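Local coordinates for protein NDP-rhamnosyltransferase (Saccharopolyspora spinosa, PDB 3TSA) that belongs to the GT-B glycosyltransferases, two-domain proteins in which each domain carries a parallel beta sheet flanked by helices in the Rossmann manner, at residues 95-98 and 99-102; 103-106 and 107-110; 119-122 and 123-126; 153-156 and 157-161; 162-166 and 167-171. All coordinates share one frame; numbering follows the deposited sequence.

Interaction 1. Residues 95-98 and 99-102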
loop_
_atom_site.group_PDB
_atom_site.type_symbol
_atom_site.label_atom_id
_atom_site.label_comp_id
_atom_site.label_asym_id
_atom_site.label_seq_id
_atom_site.Cartn_x
_atom_site.Cartn_y
_atom_site.Cartn_z
ATOM N N VAL A 95 22.698 -7.310 16.528
ATOM C CA VAL A 95 21.833 -8.002 15.605
ATOM C C VAL A 95 21.947 -9.531 15.651
ATOM O O VAL A 95 20.923 -10.253 15.550
ATOM C CB VAL A 95 21.959 -7.444 14.133
ATOM C CG1 VAL A 95 21.036 -8.166 13.264
ATOM C CG2 VAL A 95 21.626 -5.881 14.127
ATOM N N ALA A 96 23.165 -10.045 15.832
ATOM C CA ALA A 96 23.344 -11.501 15.941
ATOM C C ALA A 96 22.645 -12.073 17.184
ATOM O O ALA A 96 22.023 -13.140 17.108
ATOM C CB ALA A 96 24.872 -11.888 15.908
ATOM N N GLN A 97 22.720 -11.361 18.305
ATOM C CA GLN A 97 22.128 -11.865 19.542
ATOM C C GLN A 97 20.617 -11.830 19.426
ATOM O O GLN A 97 19.941 -12.757 19.865
ATOM C CB GLN A 97 22.607 -11.079 20.765
ATOM C CG GLN A 97 22.106 -11.692 22.098
ATOM C CD GLN A 97 22.507 -13.161 22.229
ATOM O OE1 GLN A 97 21.642 -14.051 22.391
ATOM N NE2 GLN A 97 23.807 -13.430 22.084
ATOM N N SER A 98 20.101 -10.759 18.820
ATOM C CA SER A 98 18.655 -10.709 18.478
ATOM C C SER A 98 18.188 -11.837 17.635
ATOM O O SER A 98 17.094 -12.350 17.909
ATOM C CB SER A 98 18.315 -9.423 17.724
ATOM O OG SER A 98 18.471 -8.476 18.735
ATOM N N SER A 99 19.001 -12.222 16.635
ATOM C CA SER A 99 18.712 -13.351 15.735
ATOM C C SER A 99 18.527 -14.594 16.546
ATOM O O SER A 99 17.574 -15.288 16.334
ATOM C CB SER A 99 19.852 -13.533 14.761
ATOM O OG SER A 99 19.973 -12.291 14.047
ATOM N N LEU A 100 19.462 -14.869 17.467
ATOM C CA LEU A 100 19.350 -16.020 18.346
ATOM C C LEU A 100 18.177 -15.894 19.313
ATOM O O LEU A 100 17.495 -16.871 19.581
ATOM C CB LEU A 100 20.643 -16.256 19.137
ATOM C CG LEU A 100 21.878 -16.720 18.338
ATOM C CD1 LEU A 100 23.060 -16.760 19.246
ATOM C CD2 LEU A 100 21.561 -18.130 17.756
ATOM N N ASP A 101 17.909 -14.696 19.766
ATOM C CA ASP A 101 16.709 -14.522 20.609
ATOM C C ASP A 101 15.425 -14.820 19.898
ATOM O O ASP A 101 14.513 -15.403 20.507
ATOM C CB ASP A 101 16.639 -13.094 21.192
ATOM C CG ASP A 101 17.739 -12.807 22.237
ATOM O OD1 ASP A 101 18.503 -13.709 22.673
ATOM O OD2 ASP A 101 17.870 -11.617 22.567
ATOM N N GLN A 102 15.324 -14.427 18.617
ATOM C CA GLN A 102 14.062 -14.475 17.862
ATOM C C GLN A 102 13.907 -15.662 16.974
ATOM O O GLN A 102 12.870 -15.854 16.327
ATOM C CB GLN A 102 13.996 -13.278 16.925
ATOM C CG GLN A 102 13.928 -11.956 17.638
ATOM C CD GLN A 102 14.066 -10.837 16.657
ATOM O OE1 GLN A 102 14.638 -11.011 15.560
ATOM N NE2 GLN A 102 13.551 -9.679 17.030
#
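Ser99 turns its hydroxyl back along the helix onto the carbonyl of Val95, four residues earlier. Its OG stands anti to its own carbonyl carbon and beside its backbone N (chi1 -59°), the rotation that lets Ser99 OG donate to Val95 O at 2.7 Å. The same oxygen takes the regular helical bond from Ser99 N at 3.0 Å, so Val95 O is gripped twice by one residue. The two donors arrive from opposite faces of the carbonyl plane, the hydroxyl tilted 32° from it. In this way a buried hydroxyl is satisfied inside its own helix. CG1 of Val95 lies farther off, 4.3 Å from Ser99 OG. The residues form two turns within the long helix 82-113, one of the helices packed around the parallel sheet of the N-terminal GT-B domain; Val95 and Ser99 meet Leu125 of helix 125-133, and Ala96 and Leu100 touch helix 151-166. On the more exposed flank, the Gln97 chain leaves anti to its backbone N and bends at chi2 (56°), which brings it across the side chain of Asp101 at a slant, Gln97 CG lying 4.2 Å from Asp101 OD1. Gln102 lays its methylenes against the preceding turn, CG coming within 3.2 Å of Ser98 O, and its chain then runs on extended. Ser98 repeats the habit of Ser99 one step back, its OG bonding to the carbonyl of Asn94. Leu100 N and Asp101 N bond to Ala96 O and Gln97 O at 3.1 and 2.8 Å.

Interaction 2. Residues 103-106 and 107-110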
loop_
_atom_site.group_PDB
_atom_site.type_symbol
_atom_site.label_atom_id
_atom_site.label_comp_id
_atom_site.label_asym_id
_atom_site.label_seq_id
_atom_site.Cartn_x
_atom_site.Cartn_y
_atom_site.Cartn_z
ATOM N N LEU A 103 14.949 -16.457 16.875
ATOM C CA LEU A 103 14.884 -17.631 15.976
ATOM C C LEU A 103 13.629 -18.557 16.126
ATOM O O LEU A 103 13.030 -19.030 15.128
ATOM C CB LEU A 103 16.192 -18.414 16.149
ATOM C CG LEU A 103 16.440 -19.369 15.007
ATOM C CD1 LEU A 103 16.091 -18.899 13.553
ATOM C CD2 LEU A 103 17.851 -20.062 15.023
ATOM N N PRO A 104 13.269 -18.895 17.370
ATOM C CA PRO A 104 12.136 -19.791 17.571
ATOM C C PRO A 104 10.852 -19.198 16.976
ATOM O O PRO A 104 10.071 -19.955 16.374
ATOM C CB PRO A 104 12.038 -19.934 19.128
ATOM C CG PRO A 104 13.378 -19.651 19.630
ATOM C CD PRO A 104 13.997 -18.612 18.627
ATOM N N GLU A 105 10.648 -17.877 17.149
ATOM C CA GLU A 105 9.425 -17.263 16.562
ATOM C C GLU A 105 9.466 -17.331 15.055
ATOM O O GLU A 105 8.403 -17.590 14.426
ATOM C CB GLU A 105 9.279 -15.834 16.975
ATOM C CG GLU A 105 8.742 -15.674 18.342
ATOM C CD GLU A 105 8.974 -14.266 18.748
ATOM O OE1 GLU A 105 10.138 -13.950 19.148
ATOM O OE2 GLU A 105 8.006 -13.463 18.592
ATOM N N TYR A 106 10.644 -17.079 14.449
ATOM C CA TYR A 106 10.730 -17.085 12.959
ATOM C C TYR A 106 10.574 -18.460 12.425
ATOM O O TYR A 106 9.993 -18.671 11.358
ATOM C CB TYR A 106 12.031 -16.403 12.415
ATOM C CG TYR A 106 12.006 -14.842 12.465
ATOM C CD1 TYR A 106 11.737 -14.051 11.299
ATOM C CD2 TYR A 106 12.223 -14.167 13.662
ATOM C CE1 TYR A 106 11.755 -12.590 11.388
ATOM C CE2 TYR A 106 12.231 -12.771 13.746
ATOM C CZ TYR A 106 11.978 -11.998 12.609
ATOM O OH TYR A 106 11.962 -10.619 12.755
ATOM N N LEU A 107 11.076 -19.462 13.172
ATOM C CA LEU A 107 10.914 -20.836 12.665
ATOM C C LEU A 107 9.451 -21.270 12.749
ATOM O O LEU A 107 8.971 -21.900 11.834
ATOM C CB LEU A 107 11.787 -21.809 13.461
ATOM C CG LEU A 107 13.304 -21.693 13.205
ATOM C CD1 LEU A 107 13.983 -22.498 14.329
ATOM C CD2 LEU A 107 13.594 -22.304 11.875
ATOM N N ARG A 108 8.762 -20.853 13.819
ATOM C CA ARG A 108 7.296 -21.140 13.940
ATOM C C ARG A 108 6.511 -20.514 12.781
ATOM O O ARG A 108 5.648 -21.138 12.155
ATOM C CB ARG A 108 6.755 -20.635 15.282
ATOM C CG ARG A 108 7.047 -21.696 16.374
ATOM C CD ARG A 108 7.123 -21.122 17.776
ATOM N NE ARG A 108 6.184 -20.051 18.067
ATOM C CZ ARG A 108 6.444 -19.034 18.890
ATOM N NH1 ARG A 108 7.626 -18.949 19.528
ATOM N NH2 ARG A 108 5.510 -18.098 19.077
ATOM N N LEU A 109 6.880 -19.279 12.483
ATOM C CA LEU A 109 6.210 -18.488 11.428
ATOM C C LEU A 109 6.472 -19.136 10.082
ATOM O O LEU A 109 5.568 -19.310 9.272
ATOM C CB LEU A 109 6.666 -17.033 11.476
ATOM C CG LEU A 109 6.169 -16.116 10.330
ATOM C CD1 LEU A 109 4.589 -16.129 10.153
ATOM C CD2 LEU A 109 6.673 -14.674 10.413
ATOM N N ALA A 110 7.725 -19.471 9.804
ATOM C CA ALA A 110 8.004 -20.145 8.518
ATOM C C ALA A 110 7.254 -21.468 8.340
ATOM O O ALA A 110 6.754 -21.811 7.246
ATOM C CB ALA A 110 9.514 -20.370 8.424
#
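Leu107 meets Leu103 one helical turn earlier, and the two branched side chains cross at an oblique angle: Leu107 CG lies 4.0 Å from Leu103 CD1, and Leu107 CD1 approaches Leu103 CG just as closely. Leu107 has its CG beside the backbone N (chi1 -71°), folded back over the preceding turn, so that CG also comes within 3.3 Å of Leu103 O. Leu103 takes the other common rotation, CG anti to its backbone N (chi1 -162°), which swings its methyls forward to meet the incoming leucine. Below the side chains, Leu107 N donates to Leu103 O at 2.8 Å.

The CB of Tyr106 is the part of its side chain that touches the following turn; the ring is packed among Ile126 and Leu130 of helix 125-133 and the strands 3-7 and 31-36. Its carbonyl holds the next turn, Ala110 N reaching Tyr106 O at 2.9 Å. Arg108 bends at chi3 (37°) and carries its guanidinium back over Glu105, whose CA lies over one face, offset toward the rim. The contact with the acid is made through carbon, Arg108 NH1 standing 3.7 Å from Glu105 CG, while Glu105 OE2 remains 5.3 Å from Arg108 NH2. Leu109, on the sheet side, also packs on Phe208 of the second subunit.

The chemistry is therefore divided: an apolar leucine pair and an inward tyrosine on the buried side, and on the outer side an arginine lying over a glutamate backbone, where opposite charges probably attract at a distance without forming a salt bridge.

Interaction 3. Residues 119-122 and 123-126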
loop_
_atom_site.group_PDB
_atom_site.type_symbol
_atom_site.label_atom_id
_atom_site.label_comp_id
_atom_site.label_asym_id
_atom_site.label_seq_id
_atom_site.Cartn_x
_atom_site.Cartn_y
_atom_site.Cartn_z
ATOM N N LEU A 119 12.768 -12.169 1.621
ATOM C CA LEU A 119 13.300 -10.889 1.182
ATOM C C LEU A 119 13.777 -10.217 2.467
ATOM O O LEU A 119 12.978 -9.895 3.352
ATOM C CB LEU A 119 12.163 -10.092 0.554
ATOM C CG LEU A 119 12.595 -8.698 0.101
ATOM C CD1 LEU A 119 13.714 -8.744 -0.938
ATOM C CD2 LEU A 119 11.405 -7.967 -0.468
ATOM N N VAL A 120 15.084 -10.031 2.582
ATOM C CA VAL A 120 15.692 -9.788 3.873
ATOM C C VAL A 120 16.482 -8.521 3.815
ATOM O O VAL A 120 17.310 -8.363 2.898
ATOM C CB VAL A 120 16.622 -10.992 4.171
ATOM C CG1 VAL A 120 17.398 -10.779 5.488
ATOM C CG2 VAL A 120 15.732 -12.300 4.274
ATOM N N ASP A 121 16.262 -7.587 4.768
ATOM C CA ASP A 121 17.148 -6.424 4.865
ATOM C C ASP A 121 18.620 -6.868 5.027
ATOM O O ASP A 121 18.901 -7.800 5.772
ATOM C CB ASP A 121 16.639 -5.645 6.082
ATOM C CG ASP A 121 17.517 -4.455 6.530
ATOM O OD1 ASP A 121 18.725 -4.310 6.307
ATOM O OD2 ASP A 121 16.924 -3.648 7.297
ATOM N N VAL A 122 19.561 -6.184 4.347
ATOM C CA VAL A 122 20.989 -6.575 4.435
ATOM C C VAL A 122 21.478 -6.733 5.830
ATOM O O VAL A 122 22.274 -7.653 6.089
ATOM C CB VAL A 122 21.930 -5.582 3.679
ATOM C CG1 VAL A 122 23.308 -5.750 4.157
ATOM C CG2 VAL A 122 21.932 -5.985 2.208
ATOM N N CYS A 123 21.028 -5.883 6.753
ATOM C CA CYS A 123 21.431 -6.028 8.162
ATOM C C CYS A 123 20.586 -6.975 9.023
ATOM O O CYS A 123 20.996 -7.294 10.148
ATOM C CB CYS A 123 21.352 -4.707 8.823
ATOM S SG CYS A 123 22.652 -3.560 8.186
ATOM N N ALA A 124 19.460 -7.483 8.499
ATOM C CA ALA A 124 18.628 -8.349 9.325
ATOM C C ALA A 124 19.155 -9.782 9.263
ATOM O O ALA A 124 18.656 -10.634 8.522
ATOM C CB ALA A 124 17.157 -8.245 8.889
ATOM N N LEU A 125 20.232 -10.039 10.030
ATOM C CA LEU A 125 20.897 -11.299 10.002
ATOM C C LEU A 125 20.017 -12.483 10.287
ATOM O O LEU A 125 20.302 -13.544 9.752
ATOM C CB LEU A 125 22.085 -11.302 10.980
ATOM C CG LEU A 125 23.137 -10.204 10.715
ATOM C CD1 LEU A 125 24.159 -10.195 11.869
ATOM C CD2 LEU A 125 23.724 -10.524 9.372
ATOM N N ILE A 126 18.979 -12.316 11.109
ATOM C CA ILE A 126 18.023 -13.422 11.295
ATOM C C ILE A 126 17.526 -14.002 9.973
ATOM O O ILE A 126 17.349 -15.230 9.847
ATOM C CB ILE A 126 16.829 -12.986 12.165
ATOM C CG1 ILE A 126 15.811 -14.160 12.318
ATOM C CG2 ILE A 126 16.089 -11.824 11.531
ATOM C CD1 ILE A 126 16.379 -15.383 12.952
#
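With CG anti to the backbone N (chi1 172°), the carboxylate of Asp121 swings forward over the turn, and OD1 accepts from Cys123 N at 2.8 Å. The N-H comes in from above the carboxylate plane, 39° out of it, closing the ring of an Asx turn. In the same residue the backbone carbonyl is engaged as well: Ala124 N bonds to Asp121 O at 2.8 Å, again from well above the carbonyl plane, and this closes a type I beta turn from Asp121 to Ala124. Val120, with CG1 anti to its own N, sets that methyl against Ala124, 3.3 Å from Ala124 O and 4.2 Å from Ala124 CB. These overlapping Asx and beta turns stand at the carboxyl end of strand 117-121, where the chain of this beta-alpha-beta unit passes into helix 125-133, as in Rossmann-like domains. An inverse gamma turn centred on Ala124, with a weak bond from Leu125 N to Cys123 O, completes the change of direction. The other carboxylate oxygen, Asp121 OD2, is taken up outside the turn by Leu9 N and by ND1 of His14, so both oxygens of this buried group are bonded. Ala124 CB lies 3.9 Å from Asp121 CB.

Interaction 4. Residues 153-156 and 157-161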
loop_
_atom_site.group_PDB
_atom_site.type_symbol
_atom_site.label_atom_id
_atom_site.label_comp_id
_atom_site.label_asym_id
_atom_site.label_seq_id
_atom_site.Cartn_x
_atom_site.Cartn_y
_atom_site.Cartn_z
ATOM N N SER A 153 30.218 -7.316 8.568
ATOM C CA SER A 153 30.005 -8.602 7.965
ATOM C C SER A 153 30.954 -9.640 8.608
ATOM O O SER A 153 30.553 -10.819 8.824
ATOM C CB SER A 153 30.262 -8.462 6.488
ATOM O OG SER A 153 30.355 -9.745 5.936
ATOM N N ASP A 154 32.154 -9.202 8.976
ATOM C CA ASP A 154 33.105 -10.127 9.629
ATOM C C ASP A 154 32.603 -10.580 10.988
ATOM O O ASP A 154 32.807 -11.766 11.347
ATOM C CB ASP A 154 34.452 -9.437 9.815
ATOM C CG ASP A 154 35.304 -9.470 8.532
ATOM O OD1 ASP A 154 34.915 -10.107 7.509
ATOM O OD2 ASP A 154 36.355 -8.806 8.537
ATOM N N ARG A 155 32.048 -9.664 11.779
ATOM C CA ARG A 155 31.478 -10.011 13.097
ATOM C C ARG A 155 30.259 -10.879 12.954
ATOM O O ARG A 155 30.051 -11.821 13.720
ATOM C CB ARG A 155 31.217 -8.711 13.877
ATOM C CG ARG A 155 30.706 -8.869 15.327
ATOM C CD ARG A 155 31.805 -9.599 16.199
ATOM N NE ARG A 155 31.236 -9.711 17.523
ATOM C CZ ARG A 155 31.737 -10.436 18.528
ATOM N NH1 ARG A 155 32.836 -11.176 18.366
ATOM N NH2 ARG A 155 31.099 -10.396 19.693
ATOM N N ALA A 156 29.406 -10.596 11.958
ATOM C CA ALA A 156 28.256 -11.464 11.708
ATOM C C ALA A 156 28.653 -12.931 11.413
ATOM O O ALA A 156 28.015 -13.887 11.890
ATOM C CB ALA A 156 27.453 -10.902 10.538
ATOM N N HIS A 157 29.700 -13.119 10.611
ATOM C CA HIS A 157 30.230 -14.455 10.309
ATOM C C HIS A 157 30.852 -15.048 11.591
ATOM O O HIS A 157 30.585 -16.217 11.922
ATOM C CB HIS A 157 31.256 -14.381 9.154
ATOM C CG HIS A 157 30.588 -14.428 7.809
ATOM N ND1 HIS A 157 29.934 -15.552 7.371
ATOM C CD2 HIS A 157 30.350 -13.466 6.888
ATOM C CE1 HIS A 157 29.366 -15.304 6.196
ATOM N NE2 HIS A 157 29.605 -14.040 5.883
ATOM N N GLU A 158 31.610 -14.248 12.331
ATOM C CA GLU A 158 32.236 -14.777 13.578
ATOM C C GLU A 158 31.214 -15.359 14.562
ATOM O O GLU A 158 31.427 -16.450 15.119
ATOM C CB GLU A 158 33.075 -13.729 14.256
ATOM C CG GLU A 158 33.965 -14.238 15.418
ATOM C CD GLU A 158 34.591 -13.068 16.208
ATOM O OE1 GLU A 158 34.382 -11.865 15.843
ATOM O OE2 GLU A 158 35.311 -13.334 17.187
ATOM N N LEU A 159 30.101 -14.659 14.764
ATOM C CA LEU A 159 29.078 -15.099 15.681
ATOM C C LEU A 159 28.127 -16.135 15.071
ATOM O O LEU A 159 27.676 -17.075 15.752
ATOM C CB LEU A 159 28.271 -13.918 16.164
ATOM C CG LEU A 159 29.106 -12.905 16.902
ATOM C CD1 LEU A 159 28.282 -11.732 17.151
ATOM C CD2 LEU A 159 29.706 -13.544 18.209
ATOM N N LEU A 160 27.814 -15.989 13.788
ATOM C CA LEU A 160 26.789 -16.863 13.174
ATOM C C LEU A 160 27.215 -18.081 12.367
ATOM O O LEU A 160 26.372 -18.953 12.129
ATOM C CB LEU A 160 25.733 -16.060 12.360
ATOM C CG LEU A 160 25.040 -15.007 13.262
ATOM C CD1 LEU A 160 24.150 -14.022 12.515
ATOM C CD2 LEU A 160 24.175 -15.600 14.429
ATOM N N ASP A 161 28.453 -18.144 11.918
ATOM C CA ASP A 161 28.935 -19.294 11.193
ATOM C C ASP A 161 28.825 -20.556 12.101
ATOM O O ASP A 161 28.342 -21.594 11.613
ATOM C CB ASP A 161 30.377 -19.106 10.751
ATOM C CG ASP A 161 30.540 -18.158 9.555
ATOM O OD1 ASP A 161 29.580 -17.758 8.874
ATOM O OD2 ASP A 161 31.702 -17.824 9.258
#
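Arg155 and Glu158 form a salt bridge one turn apart, Arg155 NH1 donating to Glu158 OE1 at 3.0 Å. The acceptor sits in the guanidinium plane, at its edge, whereas the donor stands above the carboxylate plane; the two flat groups are 75° apart. Leu159 supports the guanidinium from one face: its CD2 lies over the centre, 3.7 Å from Arg155 CZ. Arg155 reaches this place with CG anti to the backbone N and a bend at chi2 (63°), and its NE is bonded to Ser93 OG of helix 82-113, which fixes the group from outside.

A second polar pair lies on another flank. His157 ND1 donates to Asp161 OD1 at 2.7 Å, on the syn side and near the imidazole plane, while Ser153 OG lies at the ring's edge, 3.8 Å from His157 CD2. Asp161 OD1 also accepts from Leu172 N, so one oxygen ties both the ring and the following loop. Ala156 and Leu160 form the buried flank, against helix 125-133. Side-chain pairs spaced three and four residues apart in this way are characteristic of a helix, here helix 151-166, the crossover between strands 138-141 and 177-180 in a beta-alpha-beta unit.

Interaction 5. Residues 162-166 and 167-171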
loop_
_atom_site.group_PDB
_atom_site.type_symbol
_atom_site.label_atom_id
_atom_site.label_comp_id
_atom_site.label_asym_id
_atom_site.label_seq_id
_atom_site.Cartn_x
_atom_site.Cartn_y
_atom_site.Cartn_z
ATOM N N PRO A 162 29.199 -20.436 13.407
ATOM C CA PRO A 162 29.064 -21.578 14.365
ATOM C C PRO A 162 27.658 -22.081 14.523
ATOM O O PRO A 162 27.412 -23.299 14.457
ATOM C CB PRO A 162 29.521 -20.980 15.718
ATOM C CG PRO A 162 30.529 -19.905 15.328
ATOM C CD PRO A 162 29.875 -19.284 14.056
ATOM N N VAL A 163 26.715 -21.167 14.711
ATOM C CA VAL A 163 25.358 -21.526 14.742
ATOM C C VAL A 163 24.953 -22.318 13.502
ATOM O O VAL A 163 24.323 -23.349 13.593
ATOM C CB VAL A 163 24.503 -20.266 14.812
ATOM C CG1 VAL A 163 23.094 -20.684 14.822
ATOM C CG2 VAL A 163 25.033 -19.420 16.078
ATOM N N CYS A 164 25.297 -21.787 12.330
ATOM C CA CYS A 164 24.889 -22.390 11.096
ATOM C C CYS A 164 25.618 -23.741 10.937
ATOM O O CYS A 164 25.034 -24.662 10.415
ATOM C CB CYS A 164 25.292 -21.477 9.926
ATOM S SG CYS A 164 24.082 -20.088 9.843
ATOM N N ARG A 165 26.870 -23.799 11.430
ATOM C CA ARG A 165 27.619 -25.078 11.414
ATOM C C ARG A 165 26.984 -26.136 12.307
ATOM O O ARG A 165 26.872 -27.327 11.900
ATOM C CB ARG A 165 29.116 -24.865 11.659
ATOM C CG ARG A 165 29.794 -24.106 10.454
ATOM C CD ARG A 165 31.310 -24.207 10.509
ATOM N NE ARG A 165 31.915 -22.925 10.885
ATOM C CZ ARG A 165 32.389 -22.632 12.097
ATOM N NH1 ARG A 165 32.358 -23.505 13.104
ATOM N NH2 ARG A 165 32.893 -21.450 12.296
ATOM N N HIS A 166 26.431 -25.724 13.447
ATOM C CA HIS A 166 25.740 -26.708 14.273
ATOM C C HIS A 166 24.536 -27.292 13.543
ATOM O O HIS A 166 24.169 -28.453 13.745
ATOM C CB HIS A 166 25.323 -26.158 15.598
ATOM C CG HIS A 166 26.479 -25.824 16.484
ATOM N ND1 HIS A 166 26.598 -24.622 17.156
ATOM C CD2 HIS A 166 27.569 -26.556 16.825
ATOM C CE1 HIS A 166 27.720 -24.617 17.861
ATOM N NE2 HIS A 166 28.319 -25.789 17.692
ATOM N N HIS A 167 23.890 -26.508 12.697
ATOM C CA HIS A 167 22.787 -27.063 11.933
ATOM C C HIS A 167 23.213 -27.630 10.600
ATOM O O HIS A 167 22.396 -27.813 9.731
ATOM C CB HIS A 167 21.676 -26.000 11.740
ATOM C CG HIS A 167 21.155 -25.447 13.020
ATOM N ND1 HIS A 167 19.915 -25.781 13.516
ATOM C CD2 HIS A 167 21.681 -24.558 13.888
ATOM C CE1 HIS A 167 19.707 -25.128 14.648
ATOM N NE2 HIS A 167 20.775 -24.394 14.905
ATOM N N GLY A 168 24.486 -27.957 10.438
ATOM C CA GLY A 168 24.919 -28.716 9.247
ATOM C C GLY A 168 25.341 -27.937 8.029
ATOM O O GLY A 168 25.582 -28.521 6.972
ATOM N N LEU A 169 25.409 -26.608 8.130
ATOM C CA LEU A 169 25.811 -25.736 7.032
ATOM C C LEU A 169 27.295 -25.412 7.120
ATOM O O LEU A 169 27.934 -25.617 8.181
ATOM C CB LEU A 169 25.001 -24.408 7.096
ATOM C CG LEU A 169 23.503 -24.666 7.358
ATOM C CD1 LEU A 169 22.766 -23.329 7.323
ATOM C CD2 LEU A 169 22.797 -25.644 6.401
ATOM N N THR A 170 27.827 -24.819 6.046
ATOM C CA THR A 170 29.222 -24.355 6.013
ATOM C C THR A 170 29.481 -23.178 6.962
ATOM O O THR A 170 30.583 -23.004 7.520
ATOM C CB THR A 170 29.624 -23.942 4.583
ATOM O OG1 THR A 170 29.741 -25.128 3.775
ATOM C CG2 THR A 170 30.968 -23.174 4.581
ATOM N N GLY A 171 28.409 -22.401 7.177
ATOM C CA GLY A 171 28.469 -21.135 7.915
ATOM C C GLY A 171 27.232 -20.351 7.437
ATOM O O GLY A 171 26.314 -20.917 6.809
#
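Leu169 folds its branched end back over Cys164, in the last turn of the helix: Leu169 CD1 lies 4.1 Å from Cys164 CB. With CG beside the backbone N, its CB and CG also pass close to Cys164 O, which Leu169 N grips at 3.0 Å. The next residues swing past Cys164 too, for Cys164 CB comes within 3.3 Å of Gly171 O.

Arg165 lies across the returning loop. Its chain bends at chi3, and its CG is 3.2 Å from Thr170 O, an oxygen that stands at the edge of the guanidinium and near its plane. Beside this, Arg165 CA faces Leu169 O at 3.3 Å in a nearly straight CA-H...O contact, so backbone and side chain of one residue both follow the loop. His167, the first residue to leave helical angles, sets its ring edge-on to the carbonyl of Val163, with CD2 2.9 Å from Val163 O; its own N makes only weak bonds, to the carbonyls of Val163 and Cys164.

Gly168 then turns the chain with a positive phi (90°), and its N reaches Arg165 O at 2.9 Å from above the carbonyl plane. The bond from Gly168 to Arg165, inside the wider one from Leu169 to Cys164, is the Schellman motif, with Gly168 as C-prime residue, that ends helix 151-166 ahead of strand 177-180.

Interactions 1 and 2 follow each other along helix 82-113, their centres 12 Å apart, and interactions 4 and 5 succeed each other along helix 151-166 and its end at the same spacing. Interaction 1 joins these elements: Ala96 CB lies 3.6 Å from Leu159 CD1 of interaction 4, and Leu100 packs on Val163 of interaction 5. Interaction 3 fits between the helices, with Leu125 CD1 3.6 Å from Ala156 CB of interaction 4 and Ile126 against Leu103 and Tyr106 of interaction 2. Interaction 2 touches neither interaction 4 nor 5. The side chain of Val122 in interaction 3 is about 14 Å from a bound magnesium ion.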